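PDB 5U1T: separin from Saccharomyces cerevisiae, which cleaves the cohesin subunit SCC1 at the onset of anaphase as a caspase-like cysteine protease, and is held inactive by securin during most of the cell cycle. Local coordinates for residues L623-E626 with L627-I631; Y648-E651 with A652-L656; K817-S820 with R821-D825; K861-Y865 with L866-A870. All coordinates share one frame; numbering follows the deposited sequence.

Contact 1: residues L623-E626 with L627-I631; sequences LSIE and LSLCI
This is a contact within one helix, at a spacing of four residues, in which Ile-625 and Leu-629 stand side by side on the face of helix 621-633 that meets helix 642-655. The touch is made by the CG2 branch of Ile-625, whose CG2 lies 4.0 Å from CD1 of Leu-629. Both chains lean the same way. Since CG1 of Ile-625 sits beside its own backbone N (chi1 -69°), CG2 takes the place anti to that N and faces the next turn. Four consecutive backbone bonds show regular alpha-helical geometry, for instance Leu-627 N to Leu-623 O at 2.8 Å and Cys-630 N to Glu-626 O at 2.9 Å. The surroundings are those of an all-helical domain, with this helix enclosed on several sides: Leu-627 packs on Leu-611 and Leu-612 of helix 602-617, Leu-623 on Lys-583 of helix 578-590, and Ile-625 on Ala-652 of helix 642-655. The hydroxyl of Ser-628, a buried residue, is satisfied by the carbonyl of Ala-645. The side chain of Glu-626, extended beyond CG and with CG anti to the backbone N (chi1 175°), packs on Ile-586 of helix 578-590.

Contact 2: residues Y648-E651 with A652-L656; sequences YLLE and AYLSL
Leu-649 lays its CD1 methyl over one face of the Tyr-653 ring, a CH-pi contact one turn apart in helix 642-655 of the helical domain. The evidence is direct: CD1 of Leu-649 is 4.0 Å from the centroid of the Tyr-653 ring and 27° off the ring normal, and it approaches CZ of Tyr-653 to 3.7 Å. It thus sits over the ring toward the hydroxyl end, while CG of Leu-649 is near CE2 of Tyr-653, at 3.7 Å. The leucine reaches there because its CG is anti to the backbone N (chi1 -179°); the tyrosine CG lies beside its own N, and the two side chains cross obliquely. Ile-625 of helix 621-633 packs against both residues, and Met-665 of helix 659-672 also borders the ring. A serine in place of Tyr-653 would probably leave the methyl of Leu-649 without its aromatic face and open a gap beside Ile-625 and Met-665. The backbone beneath is held by Tyr-653 N to Leu-649 O at 3.0 Å and by Leu-654 N to Leu-650 O at 3.1 Å, both nearly straight at the hydrogen. One residue further on, CD1 of Leu-650 makes a looser apolar contact with CD1 of Leu-654, at 4.3 Å. Glu-651 bends at its second torsion (chi2 -82°); its OE1 is salt-bridged to Lys-741, and its other oxygen, OE2, rests 3.7 Å from CD1 of Leu-654.

Contact 3: residues K817-S820 with R821-D825; sequences KELS and RIISD
Glu-818 and Arg-821 run side by side in the same direction along helix 809-825, and their flat groups are steeply inclined, with carboxylate and guanidinium planes 71° apart. The salt bridge is therefore not the coplanar, two-nitrogen kind. A single nitrogen does the work: NH1 of Arg-821 is 2.7 Å from OE1 of Glu-818, and the other carboxylate oxygen, OE2 of Glu-818, is 2.9 Å from that same NH1. Two bends bring the groups together, one at the second torsion of Glu-818 (chi2 -64°) and one at the third of Arg-821 (chi3 92°). CD1 of Ile-822 lies on one face of the guanidinium, offset toward its rim. OE1 of Glu-818 also hydrogen-bonds an aromatic side chain of another protein chain, and an apolar side chain of that chain packs on Ile-822. Replacing Glu-818 by an alanine would probably leave the charge of Arg-821 without its mate and deprive the other chain's aromatic residue of its acceptor. On another side of the helix, Leu-819 slants across Ile-823, with CD1 of Leu-819 3.8 Å from CG1 of Ile-823; both reach Cys-835 and Leu-839 of helix 829-845. One turn on from Ser-820, OG of Ser-824 donates to the carbonyl O of Ser-820 at 2.8 Å, alongside a weak bond from its own backbone N to that oxygen. The whole is consistent with an amphipathic helix, one side on helix 829-845 and another at the interface with the other protein chain.

Contact 4: residues K861-Y865 with L866-A870; sequences KAFDY and LDAEA
A type I beta turn from Phe-863 to Leu-866 brings the chain out of helix 849-863 toward helix 872-881. The turn is closed by a bond from Leu-866 N to Phe-863 O, at 2.9 Å, with the donor well above the carbonyl plane. It also sets two apolar side chains against each other: CD1 of Leu-866 stands 4.0 Å from CD1 of Phe-863, the two chains meeting at about a right angle. With CG anti to the backbone N (chi1 -169°), the Phe-863 ring is carried to the loop side, where Leu-866 and Ala-868 meet it. Farther round the same ring, CZ of Phe-863 is 4.1 Å from CB of Ala-868, so the loop touches the aromatic group at two places. The ring is also stacked with Phe-878 and inclined against Tyr-833, while Leu-866 packs on Pro-829 and Tyr-833 of helix 829-845. Just beyond the turn an Asx motif bends the chain again: Ala-870 N donates to OD1 of Asp-867 at 2.9 Å and also to the backbone O of Asp-867 at 3.1 Å. OD1 is approached from above the carboxylate plane, 53° out of it. The chemistry is divided accordingly: backbone and Asp-867 bonds are consistent with holding the two bends, while the buried ring of Phe-863 offers an apolar seat that joins this loop to helices 829-845 and 872-881.

From the N terminus, the four contacts follow in series; each lies within one unbroken run of residues, so none closes a long loop and none nest or cross. Contacts 1 and 2 sit on helices 621-633 and 642-655 and touch directly: Leu-629 meets Leu-649, and Ile-625 meets Tyr-653 and Ala-652, so the two helices share one apolar seam. Contact 3, on helix 809-825, is remote from both, its centre about 34 Å from that of contact 1. Contact 4 does not touch the others, but Asp-867 packs on Phe-620, just ahead of helix 621-633, and helix 829-845 touches both it and contact 3. All four lie away from Cys-1497, the probable catalytic residue.

Contact 1: residues L623-E626 with L627-I631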
loop_
_atom_site.group_PDB
_atom_site.type_symbol
_atom_site.label_atom_id
_atom_site.label_comp_id
_atom_site.label_asym_id
_atom_site.label_seq_id
_atom_site.Cartn_x
_atom_site.Cartn_y
_atom_site.Cartn_z
ATOM N N LEU A 623 19.582 -2.870 3.953
ATOM C CA LEU A 623 19.286 -3.846 4.995
ATOM C C LEU A 623 18.352 -4.916 4.456
ATOM O O LEU A 623 18.570 -6.100 4.677
ATOM C CB LEU A 623 18.671 -3.161 6.229
ATOM C CG LEU A 623 19.686 -2.340 7.032
ATOM C CD1 LEU A 623 19.029 -1.574 8.164
ATOM C CD2 LEU A 623 20.787 -3.232 7.548
ATOM N N SER A 624 17.326 -4.498 3.728
ATOM C CA SER A 624 16.438 -5.461 3.094
ATOM C C SER A 624 17.206 -6.491 2.253
ATOM O O SER A 624 16.961 -7.691 2.372
ATOM C CB SER A 624 15.388 -4.740 2.241
ATOM O OG SER A 624 14.370 -4.188 3.059
ATOM N N ILE A 625 18.145 -6.032 1.427
ATOM C CA ILE A 625 18.896 -6.953 0.565
ATOM C C ILE A 625 19.746 -7.897 1.419
ATOM O O ILE A 625 19.786 -9.104 1.181
ATOM C CB ILE A 625 19.787 -6.187 -0.468
ATOM C CG1 ILE A 625 18.892 -5.490 -1.491
ATOM C CG2 ILE A 625 20.705 -7.114 -1.215
ATOM C CD1 ILE A 625 19.610 -4.499 -2.378
ATOM N N GLU A 626 20.402 -7.350 2.432
ATOM C CA GLU A 626 21.320 -8.148 3.216
ATOM C C GLU A 626 20.574 -9.201 4.052
ATOM O O GLU A 626 20.979 -10.372 4.115
ATOM C CB GLU A 626 22.159 -7.251 4.106
ATOM C CG GLU A 626 23.042 -8.043 5.017
ATOM C CD GLU A 626 23.586 -7.195 6.125
ATOM O OE1 GLU A 626 23.421 -5.948 6.017
ATOM O OE2 GLU A 626 24.160 -7.773 7.082
ATOM N N LEU A 627 19.476 -8.768 4.670
ATOM C CA LEU A 627 18.570 -9.649 5.377
ATOM C C LEU A 627 18.064 -10.746 4.461
ATOM O O LEU A 627 18.245 -11.930 4.767
ATOM C CB LEU A 627 17.388 -8.869 5.964
ATOM C CG LEU A 627 16.307 -9.673 6.694
ATOM C CD1 LEU A 627 16.910 -10.708 7.646
ATOM C CD2 LEU A 627 15.419 -8.747 7.456
ATOM N N SER A 628 17.429 -10.366 3.356
ATOM C CA SER A 628 16.849 -11.339 2.424
ATOM C C SER A 628 17.860 -12.363 1.942
ATOM O O SER A 628 17.566 -13.559 1.888
ATOM C CB SER A 628 16.247 -10.636 1.208
ATOM O OG SER A 628 14.915 -10.245 1.473
ATOM N N LEU A 629 19.046 -11.887 1.578
ATOM C CA LEU A 629 20.086 -12.781 1.097
ATOM C C LEU A 629 20.455 -13.741 2.215
ATOM O O LEU A 629 20.575 -14.945 2.001
ATOM C CB LEU A 629 21.319 -12.008 0.617
ATOM C CG LEU A 629 21.236 -11.163 -0.665
ATOM C CD1 LEU A 629 22.604 -10.618 -0.997
ATOM C CD2 LEU A 629 20.655 -11.946 -1.835
ATOM N N CYS A 630 20.607 -13.202 3.414
ATOM C CA CYS A 630 20.999 -14.018 4.542
ATOM C C CYS A 630 19.961 -15.123 4.849
ATOM O O CYS A 630 20.325 -16.268 5.096
ATOM C CB CYS A 630 21.228 -13.132 5.758
ATOM S SG CYS A 630 21.759 -14.078 7.165
ATOM N N ILE A 631 18.677 -14.768 4.816
ATOM C CA ILE A 631 17.586 -15.737 4.940
ATOM C C ILE A 631 17.689 -16.841 3.898
ATOM O O ILE A 631 17.693 -18.032 4.227
ATOM C CB ILE A 631 16.212 -15.061 4.795
ATOM C CG1 ILE A 631 15.942 -14.136 5.985
ATOM C CG2 ILE A 631 15.112 -16.100 4.615
ATOM C CD1 ILE A 631 14.791 -13.213 5.770
#

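Contact 2: residues Y648-E651 with A652-L656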
loop_
_atom_site.group_PDB
_atom_site.type_symbol
_atom_site.label_atom_id
_atom_site.label_comp_id
_atom_site.label_asym_id
_atom_site.label_seq_id
_atom_site.Cartn_x
_atom_site.Cartn_y
_atom_site.Cartn_z
ATOM N N TYR A 648 10.719 -9.835 -1.362
ATOM C CA TYR A 648 11.152 -8.568 -0.777
ATOM C C TYR A 648 12.540 -8.167 -1.283
ATOM O O TYR A 648 12.888 -6.983 -1.276
ATOM C CB TYR A 648 11.123 -8.634 0.755
ATOM C CG TYR A 648 9.769 -8.297 1.342
ATOM C CD1 TYR A 648 9.247 -7.013 1.226
ATOM C CD2 TYR A 648 9.006 -9.258 2.008
ATOM C CE1 TYR A 648 8.018 -6.687 1.750
ATOM C CE2 TYR A 648 7.762 -8.939 2.542
ATOM C CZ TYR A 648 7.276 -7.653 2.411
ATOM O OH TYR A 648 6.049 -7.302 2.933
ATOM N N LEU A 649 13.318 -9.144 -1.736
ATOM C CA LEU A 649 14.600 -8.854 -2.355
ATOM C C LEU A 649 14.369 -8.143 -3.703
ATOM O O LEU A 649 15.088 -7.208 -4.076
ATOM C CB LEU A 649 15.400 -10.142 -2.539
ATOM C CG LEU A 649 16.794 -10.088 -3.157
ATOM C CD1 LEU A 649 17.708 -9.112 -2.425
ATOM C CD2 LEU A 649 17.376 -11.483 -3.145
ATOM N N LEU A 650 13.340 -8.605 -4.410
ATOM C CA LEU A 650 12.948 -8.064 -5.700
ATOM C C LEU A 650 12.542 -6.592 -5.569
ATOM O O LEU A 650 13.031 -5.740 -6.309
ATOM C CB LEU A 650 11.804 -8.898 -6.300
ATOM C CG LEU A 650 11.330 -8.520 -7.705
ATOM C CD1 LEU A 650 12.532 -8.167 -8.574
ATOM C CD2 LEU A 650 10.491 -9.628 -8.349
ATOM N N GLU A 651 11.665 -6.305 -4.612
ATOM C CA GLU A 651 11.200 -4.951 -4.382
ATOM C C GLU A 651 12.346 -4.045 -3.937
ATOM O O GLU A 651 12.344 -2.861 -4.245
ATOM C CB GLU A 651 10.069 -4.947 -3.354
ATOM C CG GLU A 651 8.874 -5.821 -3.744
ATOM C CD GLU A 651 7.904 -5.130 -4.712
ATOM O OE1 GLU A 651 6.880 -4.590 -4.221
ATOM O OE2 GLU A 651 8.153 -5.123 -5.955
ATOM N N ALA A 652 13.337 -4.593 -3.247
ATOM C CA ALA A 652 14.474 -3.799 -2.787
ATOM C C ALA A 652 15.419 -3.451 -3.940
ATOM O O ALA A 652 15.892 -2.323 -4.032
ATOM C CB ALA A 652 15.228 -4.529 -1.686
ATOM N N TYR A 653 15.701 -4.417 -4.810
ATOM C CA TYR A 653 16.455 -4.141 -6.029
ATOM C C TYR A 653 15.795 -3.020 -6.837
ATOM O O TYR A 653 16.453 -2.056 -7.243
ATOM C CB TYR A 653 16.577 -5.402 -6.880
ATOM C CG TYR A 653 17.623 -6.362 -6.378
ATOM C CD1 TYR A 653 18.723 -5.901 -5.671
ATOM C CD2 TYR A 653 17.511 -7.730 -6.608
ATOM C CE1 TYR A 653 19.688 -6.775 -5.202
ATOM C CE2 TYR A 653 18.475 -8.618 -6.139
ATOM C CZ TYR A 653 19.562 -8.136 -5.439
ATOM O OH TYR A 653 20.520 -9.005 -4.970
ATOM N N LEU A 654 14.488 -3.149 -7.048
ATOM C CA LEU A 654 13.714 -2.149 -7.761
ATOM C C LEU A 654 13.773 -0.787 -7.070
ATOM O O LEU A 654 14.015 0.222 -7.726
ATOM C CB LEU A 654 12.268 -2.602 -7.911
ATOM C CG LEU A 654 12.023 -3.846 -8.767
ATOM C CD1 LEU A 654 10.599 -4.312 -8.579
ATOM C CD2 LEU A 654 12.282 -3.601 -10.226
ATOM N N SER A 655 13.577 -0.735 -5.760
ATOM C CA SER A 655 13.637 0.554 -5.086
ATOM C C SER A 655 15.018 1.210 -5.254
ATOM O O SER A 655 15.139 2.438 -5.264
ATOM C CB SER A 655 13.290 0.404 -3.612
ATOM O OG SER A 655 13.157 1.658 -2.968
ATOM N N LEU A 656 16.058 0.403 -5.415
ATOM C CA LEU A 656 17.389 0.969 -5.599
ATOM C C LEU A 656 17.769 1.073 -7.089
ATOM O O LEU A 656 18.939 1.302 -7.438
ATOM C CB LEU A 656 18.422 0.155 -4.822
ATOM C CG LEU A 656 18.333 0.477 -3.336
ATOM C CD1 LEU A 656 19.378 -0.266 -2.530
ATOM C CD2 LEU A 656 18.413 1.966 -3.076
#

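Contact 3: residues K817-S820 with R821-D825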
loop_
_atom_site.group_PDB
_atom_site.type_symbol
_atom_site.label_atom_id
_atom_site.label_comp_id
_atom_site.label_asym_id
_atom_site.label_seq_id
_atom_site.Cartn_x
_atom_site.Cartn_y
_atom_site.Cartn_z
ATOM N N LYS A 817 -5.152 19.374 -2.426
ATOM C CA LYS A 817 -5.921 19.676 -1.230
ATOM C C LYS A 817 -6.429 18.413 -0.508
ATOM O O LYS A 817 -6.379 18.332 0.714
ATOM C CB LYS A 817 -7.079 20.594 -1.585
ATOM C CG LYS A 817 -6.661 22.039 -1.747
ATOM C CD LYS A 817 -7.688 22.829 -2.536
ATOM C CE LYS A 817 -7.167 24.224 -2.875
ATOM N NZ LYS A 817 -8.184 25.040 -3.627
ATOM N N GLU A 818 -6.909 17.428 -1.253
ATOM C CA GLU A 818 -7.376 16.210 -0.623
ATOM C C GLU A 818 -6.213 15.508 0.048
ATOM O O GLU A 818 -6.337 15.025 1.164
ATOM C CB GLU A 818 -8.047 15.285 -1.635
ATOM C CG GLU A 818 -9.473 15.679 -1.980
ATOM C CD GLU A 818 -10.390 15.590 -0.774
ATOM O OE1 GLU A 818 -10.470 14.490 -0.165
ATOM O OE2 GLU A 818 -11.022 16.617 -0.416
ATOM N N LEU A 819 -5.069 15.468 -0.620
ATOM C CA LEU A 819 -3.919 14.743 -0.091
ATOM C C LEU A 819 -3.410 15.423 1.162
ATOM O O LEU A 819 -3.132 14.772 2.169
ATOM C CB LEU A 819 -2.808 14.650 -1.141
ATOM C CG LEU A 819 -1.362 14.511 -0.660
ATOM C CD1 LEU A 819 -1.169 13.199 0.032
ATOM C CD2 LEU A 819 -0.428 14.620 -1.835
ATOM N N SER A 820 -3.291 16.742 1.088
ATOM C CA SER A 820 -2.777 17.536 2.190
ATOM C C SER A 820 -3.573 17.257 3.467
ATOM O O SER A 820 -3.006 17.041 4.548
ATOM C CB SER A 820 -2.837 19.012 1.826
ATOM O OG SER A 820 -2.032 19.789 2.684
ATOM N N ARG A 821 -4.892 17.243 3.307
ATOM C CA ARG A 821 -5.840 17.001 4.377
ATOM C C ARG A 821 -5.550 15.683 5.091
ATOM O O ARG A 821 -5.407 15.637 6.318
ATOM C CB ARG A 821 -7.259 16.994 3.797
ATOM C CG ARG A 821 -8.377 17.169 4.796
ATOM C CD ARG A 821 -9.719 16.900 4.143
ATOM N NE ARG A 821 -10.131 15.504 4.298
ATOM C CZ ARG A 821 -10.820 14.826 3.385
ATOM N NH1 ARG A 821 -11.157 15.422 2.246
ATOM N NH2 ARG A 821 -11.165 13.557 3.597
ATOM N N ILE A 822 -5.464 14.618 4.300
ATOM C CA ILE A 822 -5.173 13.285 4.797
ATOM C C ILE A 822 -3.836 13.231 5.558
ATOM O O ILE A 822 -3.787 12.722 6.674
ATOM C CB ILE A 822 -5.164 12.275 3.640
ATOM C CG1 ILE A 822 -6.567 11.731 3.392
ATOM C CG2 ILE A 822 -4.278 11.113 3.952
ATOM C CD1 ILE A 822 -7.552 12.727 2.818
ATOM N N ILE A 823 -2.773 13.722 4.958
ATOM C CA ILE A 823 -1.470 13.716 5.580
ATOM C C ILE A 823 -1.521 14.164 7.009
ATOM O O ILE A 823 -0.957 13.560 7.883
ATOM C CB ILE A 823 -0.578 14.745 4.916
ATOM C CG1 ILE A 823 -0.252 14.331 3.511
ATOM C CG2 ILE A 823 0.711 14.905 5.684
ATOM C CD1 ILE A 823 0.552 15.376 2.805
ATOM N N SER A 824 -2.206 15.264 7.213
ATOM C CA SER A 824 -2.339 15.905 8.502
ATOM C C SER A 824 -2.669 14.977 9.642
ATOM O O SER A 824 -2.037 15.009 10.684
ATOM C CB SER A 824 -3.417 16.981 8.424
ATOM O OG SER A 824 -3.323 17.714 7.223
ATOM N N ASP A 825 -3.668 14.141 9.440
ATOM C CA ASP A 825 -4.076 13.249 10.492
ATOM C C ASP A 825 -3.237 12.003 10.566
ATOM O O ASP A 825 -3.291 11.300 11.553
ATOM C CB ASP A 825 -5.555 12.909 10.376
ATOM C CG ASP A 825 -6.392 13.632 11.399
ATOM O OD1 ASP A 825 -5.847 14.467 12.148
ATOM O OD2 ASP A 825 -7.602 13.373 11.452
#

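Contact 4: residues K861-Y865 with L866-A870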
loop_
_atom_site.group_PDB
_atom_site.type_symbol
_atom_site.label_atom_id
_atom_site.label_comp_id
_atom_site.label_asym_id
_atom_site.label_seq_id
_atom_site.Cartn_x
_atom_site.Cartn_y
_atom_site.Cartn_z
ATOM N N LYS A 861 11.458 19.287 8.520
ATOM C CA LYS A 861 11.162 18.807 9.861
ATOM C C LYS A 861 10.850 17.323 9.841
ATOM O O LYS A 861 11.443 16.548 10.587
ATOM C CB LYS A 861 9.986 19.572 10.440
ATOM C CG LYS A 861 9.983 19.636 11.943
ATOM C CD LYS A 861 9.429 20.983 12.384
ATOM C CE LYS A 861 10.129 22.138 11.620
ATOM N NZ LYS A 861 9.286 23.393 11.546
ATOM N N ALA A 862 9.915 16.940 8.975
ATOM C CA ALA A 862 9.483 15.557 8.830
ATOM C C ALA A 862 10.647 14.594 8.615
ATOM O O ALA A 862 10.618 13.476 9.115
ATOM C CB ALA A 862 8.490 15.445 7.684
ATOM N N PHE A 863 11.668 15.040 7.889
ATOM C CA PHE A 863 12.860 14.233 7.587
ATOM C C PHE A 863 13.626 13.777 8.836
ATOM O O PHE A 863 14.274 12.717 8.838
ATOM C CB PHE A 863 13.812 15.028 6.669
ATOM C CG PHE A 863 14.927 14.217 6.100
ATOM C CD1 PHE A 863 14.685 13.294 5.103
ATOM C CD2 PHE A 863 16.219 14.390 6.550
ATOM C CE1 PHE A 863 15.714 12.536 4.583
ATOM C CE2 PHE A 863 17.253 13.643 6.031
ATOM C CZ PHE A 863 17.006 12.710 5.051
ATOM N N ASP A 864 13.561 14.587 9.888
ATOM C CA ASP A 864 14.230 14.256 11.135
ATOM C C ASP A 864 13.848 12.885 11.662
ATOM O O ASP A 864 14.674 12.202 12.256
ATOM C CB ASP A 864 13.928 15.304 12.197
ATOM C CG ASP A 864 14.775 16.528 12.034
ATOM O OD1 ASP A 864 15.896 16.391 11.480
ATOM O OD2 ASP A 864 14.325 17.626 12.441
ATOM N N TYR A 865 12.605 12.487 11.419
ATOM C CA TYR A 865 12.065 11.233 11.943
ATOM C C TYR A 865 12.431 10.060 11.067
ATOM O O TYR A 865 11.852 8.992 11.192
ATOM C CB TYR A 865 10.549 11.319 12.062
ATOM C CG TYR A 865 10.086 12.387 13.025
ATOM C CD1 TYR A 865 10.269 13.735 12.742
ATOM C CD2 TYR A 865 9.453 12.046 14.214
ATOM C CE1 TYR A 865 9.857 14.709 13.610
ATOM C CE2 TYR A 865 9.026 13.030 15.100
ATOM C CZ TYR A 865 9.235 14.358 14.788
ATOM O OH TYR A 865 8.817 15.337 15.662
ATOM N N LEU A 866 13.379 10.269 10.159
ATOM C CA LEU A 866 13.776 9.216 9.243
ATOM C C LEU A 866 15.211 8.819 9.550
ATOM O O LEU A 866 15.947 9.573 10.175
ATOM C CB LEU A 866 13.605 9.671 7.783
ATOM C CG LEU A 866 12.169 9.970 7.322
ATOM C CD1 LEU A 866 12.090 10.317 5.844
ATOM C CD2 LEU A 866 11.234 8.808 7.615
ATOM N N ASP A 867 15.591 7.612 9.157
ATOM C CA ASP A 867 16.963 7.169 9.315
ATOM C C ASP A 867 17.723 7.546 8.021
ATOM O O ASP A 867 17.667 6.823 7.025
ATOM C CB ASP A 867 17.000 5.659 9.625
ATOM C CG ASP A 867 18.421 5.097 9.769
ATOM O OD1 ASP A 867 19.352 5.576 9.084
ATOM O OD2 ASP A 867 18.610 4.132 10.552
ATOM N N ALA A 868 18.436 8.673 8.072
ATOM C CA ALA A 868 19.065 9.250 6.891
ATOM C C ALA A 868 20.044 8.292 6.214
ATOM O O ALA A 868 20.101 8.253 4.972
ATOM C CB ALA A 868 19.768 10.555 7.245
ATOM N N GLU A 869 20.788 7.513 7.014
ATOM C CA GLU A 869 21.785 6.586 6.469
ATOM C C GLU A 869 21.171 5.308 5.904
ATOM O O GLU A 869 21.780 4.655 5.073
ATOM C CB GLU A 869 22.826 6.204 7.526
ATOM C CG GLU A 869 23.330 7.368 8.368
ATOM C CD GLU A 869 24.865 7.462 8.425
ATOM O OE1 GLU A 869 25.471 6.915 9.397
ATOM O OE2 GLU A 869 25.459 8.102 7.507
ATOM N N ALA A 870 19.971 4.945 6.338
ATOM C CA ALA A 870 19.366 3.697 5.874
ATOM C C ALA A 870 18.495 3.861 4.619
ATOM O O ALA A 870 18.460 2.980 3.750
ATOM C CB ALA A 870 18.546 3.072 6.994
#